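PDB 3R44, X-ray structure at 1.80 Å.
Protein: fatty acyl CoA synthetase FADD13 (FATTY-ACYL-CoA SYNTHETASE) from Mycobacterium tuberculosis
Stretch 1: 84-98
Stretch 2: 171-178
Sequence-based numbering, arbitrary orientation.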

# COMPACT_ATOMS: atom_id res chain seq x y z
N LEU A 84 14.99 7.52 10.72
CA LEU A 84 14.18 8.74 11.08
C LEU A 84 12.84 8.34 11.64
O LEU A 84 12.33 8.96 12.61
CB LEU A 84 13.98 9.69 9.90
CG LEU A 84 15.21 10.58 9.72
CD1 LEU A 84 15.26 11.23 8.29
CD2 LEU A 84 15.38 11.65 10.81
N PHE A 85 12.27 7.34 11.01
CA PHE A 85 11.03 6.77 11.46
C PHE A 85 11.17 6.17 12.89
O PHE A 85 10.35 6.46 13.79
CB PHE A 85 10.53 5.69 10.49
CG PHE A 85 9.21 5.13 10.86
CD1 PHE A 85 8.01 5.77 10.45
CD2 PHE A 85 9.11 4.03 11.67
CE1 PHE A 85 6.74 5.25 10.80
CE2 PHE A 85 7.83 3.53 12.07
CZ PHE A 85 6.65 4.14 11.62
N TYR A 86 12.18 5.33 13.08
CA TYR A 86 12.48 4.78 14.39
C TYR A 86 12.83 5.84 15.44
O TYR A 86 12.42 5.72 16.61
CB TYR A 86 13.59 3.77 14.32
CG TYR A 86 13.18 2.42 13.77
CD1 TYR A 86 12.19 1.66 14.41
CD2 TYR A 86 13.80 1.88 12.65
CE1 TYR A 86 11.83 0.35 13.92
CE2 TYR A 86 13.47 0.63 12.18
CZ TYR A 86 12.46 -0.12 12.81
OH TYR A 86 12.13 -1.37 12.39
N GLY A 87 13.62 6.84 15.05
CA GLY A 87 14.00 7.93 15.91
C GLY A 87 12.77 8.70 16.36
O GLY A 87 12.57 8.97 17.55
N ALA A 88 11.90 9.06 15.41
CA ALA A 88 10.62 9.70 15.78
C ALA A 88 9.78 8.83 16.73
O ALA A 88 9.22 9.37 17.72
CB ALA A 88 9.78 10.05 14.51
N ALA A 89 9.70 7.53 16.44
CA ALA A 89 8.99 6.56 17.32
C ALA A 89 9.48 6.62 18.79
O ALA A 89 8.69 6.70 19.73
CB ALA A 89 9.10 5.13 16.74
N LYS A 90 10.80 6.64 18.98
CA LYS A 90 11.38 6.71 20.32
C LYS A 90 11.00 8.00 21.04
O LYS A 90 10.87 7.99 22.26
CB LYS A 90 12.90 6.62 20.27
CG LYS A 90 13.40 5.23 19.79
CD LYS A 90 14.94 5.28 19.71
CE LYS A 90 15.51 4.06 19.01
NZ LYS A 90 16.02 3.22 20.04
N LEU A 91 10.83 9.09 20.30
CA LEU A 91 10.41 10.39 20.86
C LEU A 91 8.92 10.60 21.04
O LEU A 91 8.51 11.60 21.69
CB LEU A 91 10.92 11.53 19.96
CG LEU A 91 12.43 11.67 19.79
CD1 LEU A 91 12.73 12.76 18.78
CD2 LEU A 91 13.08 12.02 21.11
N GLY A 92 8.09 9.72 20.52
CA GLY A 92 6.64 9.87 20.55
C GLY A 92 6.17 10.86 19.48
O GLY A 92 5.03 11.33 19.49
N ALA A 93 7.07 11.17 18.56
CA ALA A 93 6.76 11.94 17.36
C ALA A 93 6.05 11.14 16.27
O ALA A 93 5.99 9.91 16.28
CB ALA A 93 8.07 12.70 16.78
N VAL A 94 5.53 11.86 15.29
CA VAL A 94 4.65 11.30 14.31
C VAL A 94 5.24 11.53 12.91
O VAL A 94 5.42 12.67 12.46
CB VAL A 94 3.27 11.89 14.45
CG1 VAL A 94 2.29 11.30 13.41
CG2 VAL A 94 2.72 11.68 15.90
N ALA A 95 5.63 10.45 12.27
CA ALA A 95 6.21 10.54 10.96
C ALA A 95 5.11 10.69 9.93
O ALA A 95 4.05 10.09 10.04
CB ALA A 95 7.07 9.28 10.64
N VAL A 96 5.37 11.51 8.94
CA VAL A 96 4.46 11.76 7.82
C VAL A 96 5.20 11.43 6.51
O VAL A 96 5.82 12.29 5.84
CB VAL A 96 3.89 13.19 7.77
CG1 VAL A 96 2.85 13.30 6.68
CG2 VAL A 96 3.21 13.57 9.14
N PRO A 97 5.15 10.17 6.12
CA PRO A 97 5.90 9.81 4.90
C PRO A 97 5.13 10.23 3.66
O PRO A 97 3.95 9.82 3.50
CB PRO A 97 5.96 8.27 4.95
CG PRO A 97 5.51 7.86 6.24
CD PRO A 97 4.65 8.96 6.83
N ILE A 98 5.77 10.96 2.77
CA ILE A 98 5.08 11.51 1.60
C ILE A 98 5.59 10.92 0.30
O ILE A 98 6.82 10.79 0.09
CB ILE A 98 5.20 13.05 1.58
CG1 ILE A 98 4.61 13.64 2.88
CG2 ILE A 98 4.51 13.63 0.35
CD1 ILE A 98 4.86 15.16 3.05
N ASP A 171 -0.51 5.77 21.41
CA ASP A 171 0.06 7.01 20.93
C ASP A 171 0.25 7.03 19.39
O ASP A 171 0.70 6.05 18.79
CB ASP A 171 1.37 7.32 21.64
CG ASP A 171 1.17 7.64 23.11
OD1 ASP A 171 0.04 8.05 23.48
OD2 ASP A 171 2.13 7.50 23.87
N ASN A 172 -0.07 8.16 18.77
CA ASN A 172 0.15 8.32 17.35
C ASN A 172 1.58 8.10 16.97
O ASN A 172 2.50 8.55 17.68
CB ASN A 172 -0.21 9.68 16.82
CG ASN A 172 -1.64 10.01 17.00
OD1 ASN A 172 -2.45 9.12 17.19
ND2 ASN A 172 -1.95 11.32 16.97
N LEU A 173 1.77 7.47 15.81
CA LEU A 173 3.08 7.14 15.29
C LEU A 173 3.29 7.64 13.85
O LEU A 173 4.39 8.06 13.49
CB LEU A 173 3.32 5.61 15.32
CG LEU A 173 4.64 5.08 14.73
CD1 LEU A 173 5.87 5.82 15.30
CD2 LEU A 173 4.83 3.57 14.88
N PHE A 174 2.32 7.45 12.98
CA PHE A 174 2.48 8.00 11.63
C PHE A 174 1.17 8.43 11.04
O PHE A 174 0.11 7.93 11.48
CB PHE A 174 3.35 7.13 10.71
CG PHE A 174 2.72 5.85 10.26
CD1 PHE A 174 1.91 5.84 9.13
CD2 PHE A 174 3.00 4.66 10.88
CE1 PHE A 174 1.29 4.64 8.67
CE2 PHE A 174 2.43 3.47 10.42
CZ PHE A 174 1.59 3.45 9.30
N ILE A 175 1.26 9.33 10.05
CA ILE A 175 0.10 9.70 9.26
C ILE A 175 0.45 9.47 7.81
O ILE A 175 1.42 10.02 7.32
CB ILE A 175 -0.33 11.16 9.43
CG1 ILE A 175 -0.57 11.56 10.88
CG2 ILE A 175 -1.63 11.43 8.67
CD1 ILE A 175 -0.48 13.05 11.17
N MET A 176 -0.33 8.65 7.15
CA MET A 176 -0.14 8.37 5.77
C MET A 176 -1.35 8.81 4.97
O MET A 176 -2.52 8.47 5.29
CB MET A 176 0.19 6.87 5.55
CG MET A 176 1.58 6.42 6.17
SD MET A 176 2.46 5.23 5.13
CE MET A 176 1.24 4.98 3.93
N TYR A 177 -1.12 9.58 3.92
CA TYR A 177 -2.25 10.14 3.14
C TYR A 177 -2.81 9.18 2.06
O TYR A 177 -2.06 8.51 1.36
CB TYR A 177 -1.89 11.55 2.62
CG TYR A 177 -2.05 12.53 3.75
CD1 TYR A 177 -1.11 12.57 4.78
CD2 TYR A 177 -3.17 13.32 3.83
CE1 TYR A 177 -1.26 13.42 5.84
CE2 TYR A 177 -3.32 14.22 4.90
CZ TYR A 177 -2.37 14.24 5.91
OH TYR A 177 -2.53 15.09 6.96
N THR A 178 -4.13 9.07 1.96
CA THR A 178 -4.78 8.20 0.96
C THR A 178 -5.91 8.99 0.28
O THR A 178 -6.60 9.81 0.94
CB THR A 178 -5.34 6.90 1.61
OG1 THR A 178 -5.71 5.94 0.60
CG2 THR A 178 -6.54 7.21 2.49
O HOH W 1 2.58 10.29 19.75
O HOH W 2 5.19 8.16 18.20
O HOH W 3 1.41 10.64 3.16

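Two parallel strands in this mycobacterial acyl-CoA synthetase are joined directly at a single bridge, and where direct pairing stops, ordered water takes over at both ends. The bridge sets Ala95 beside Phe174 and uses both polar groups of Ala95: its N donates to Leu173 O at 3.0 Å, and its O accepts from Ile175 N at 2.9 Å. One residue thus reaches the two neighbours of its partner, the signature of parallel pairing, and the strand axes cross at only -18°. The same carbonyls collect CA-H...O contacts, from Val94 CA to Leu173 O at 3.4 Å and from Phe174 CA to Ala95 O at 3.1 Å.

Beyond the bridge the ladder is wet. One water donates to Gly92 O and Asn172 O, each 2.7 Å from its oxygen; a second donates to Ala93 O (2.7 Å) and Asn172 O (2.8 Å). Carbonyls cannot bond to one another, and a water with two protons to give reconciles them. At the other end, a third water donates to Pro97 O at 2.7 Å and accepts from Tyr177 N at 2.8 Å. Proline has no amide hydrogen to continue the ladder, and Ile175 O is left without a conventional partner; Val96 CA-H, with CA 3.5 Å from Ile175 O, and Pro97 CD, 3.4 Å from the same oxygen, pack against it instead.

The first strand alternates regularly, but in the second Leu173, at psi -44°, puts its CB on the same side as that of Phe174; alternation resumes at Ile175. Val94 and Val96, both t, lie along Ile175: Val94 CG1 is 3.8 Å from Ile175 CG1, and Val96 CG2 is 4.2 Å from Ile175 CD1. Branching at CB gives these residues breadth close to the backbone, which suits lateral packing between neighbouring strands. Ala95 and Pro97 accompany Phe174 and Met176, with Pro97 CD 4.0 Å from Met176 CG.

The helix that precedes the first strand adds a second layer. Leu173 CB points away from stretch 1, yet its side chain returns to place CD1 3.6 Å from Ala89 CB and CD2 3.8 Å from Phe85 CZ. The small methyl of Ala89 lets the leucine come close to the helix, while the longer Phe85 also reaches Phe174, CZ to CD2 at 3.8 Å, in an oblique aromatic pair. Gly92, at positive phi in a Schellman motif, ends the helix and turns the chain toward the strand. Together the two stretches bury 579 Å², with apolar side chains packed on both sides of the short polar ladder.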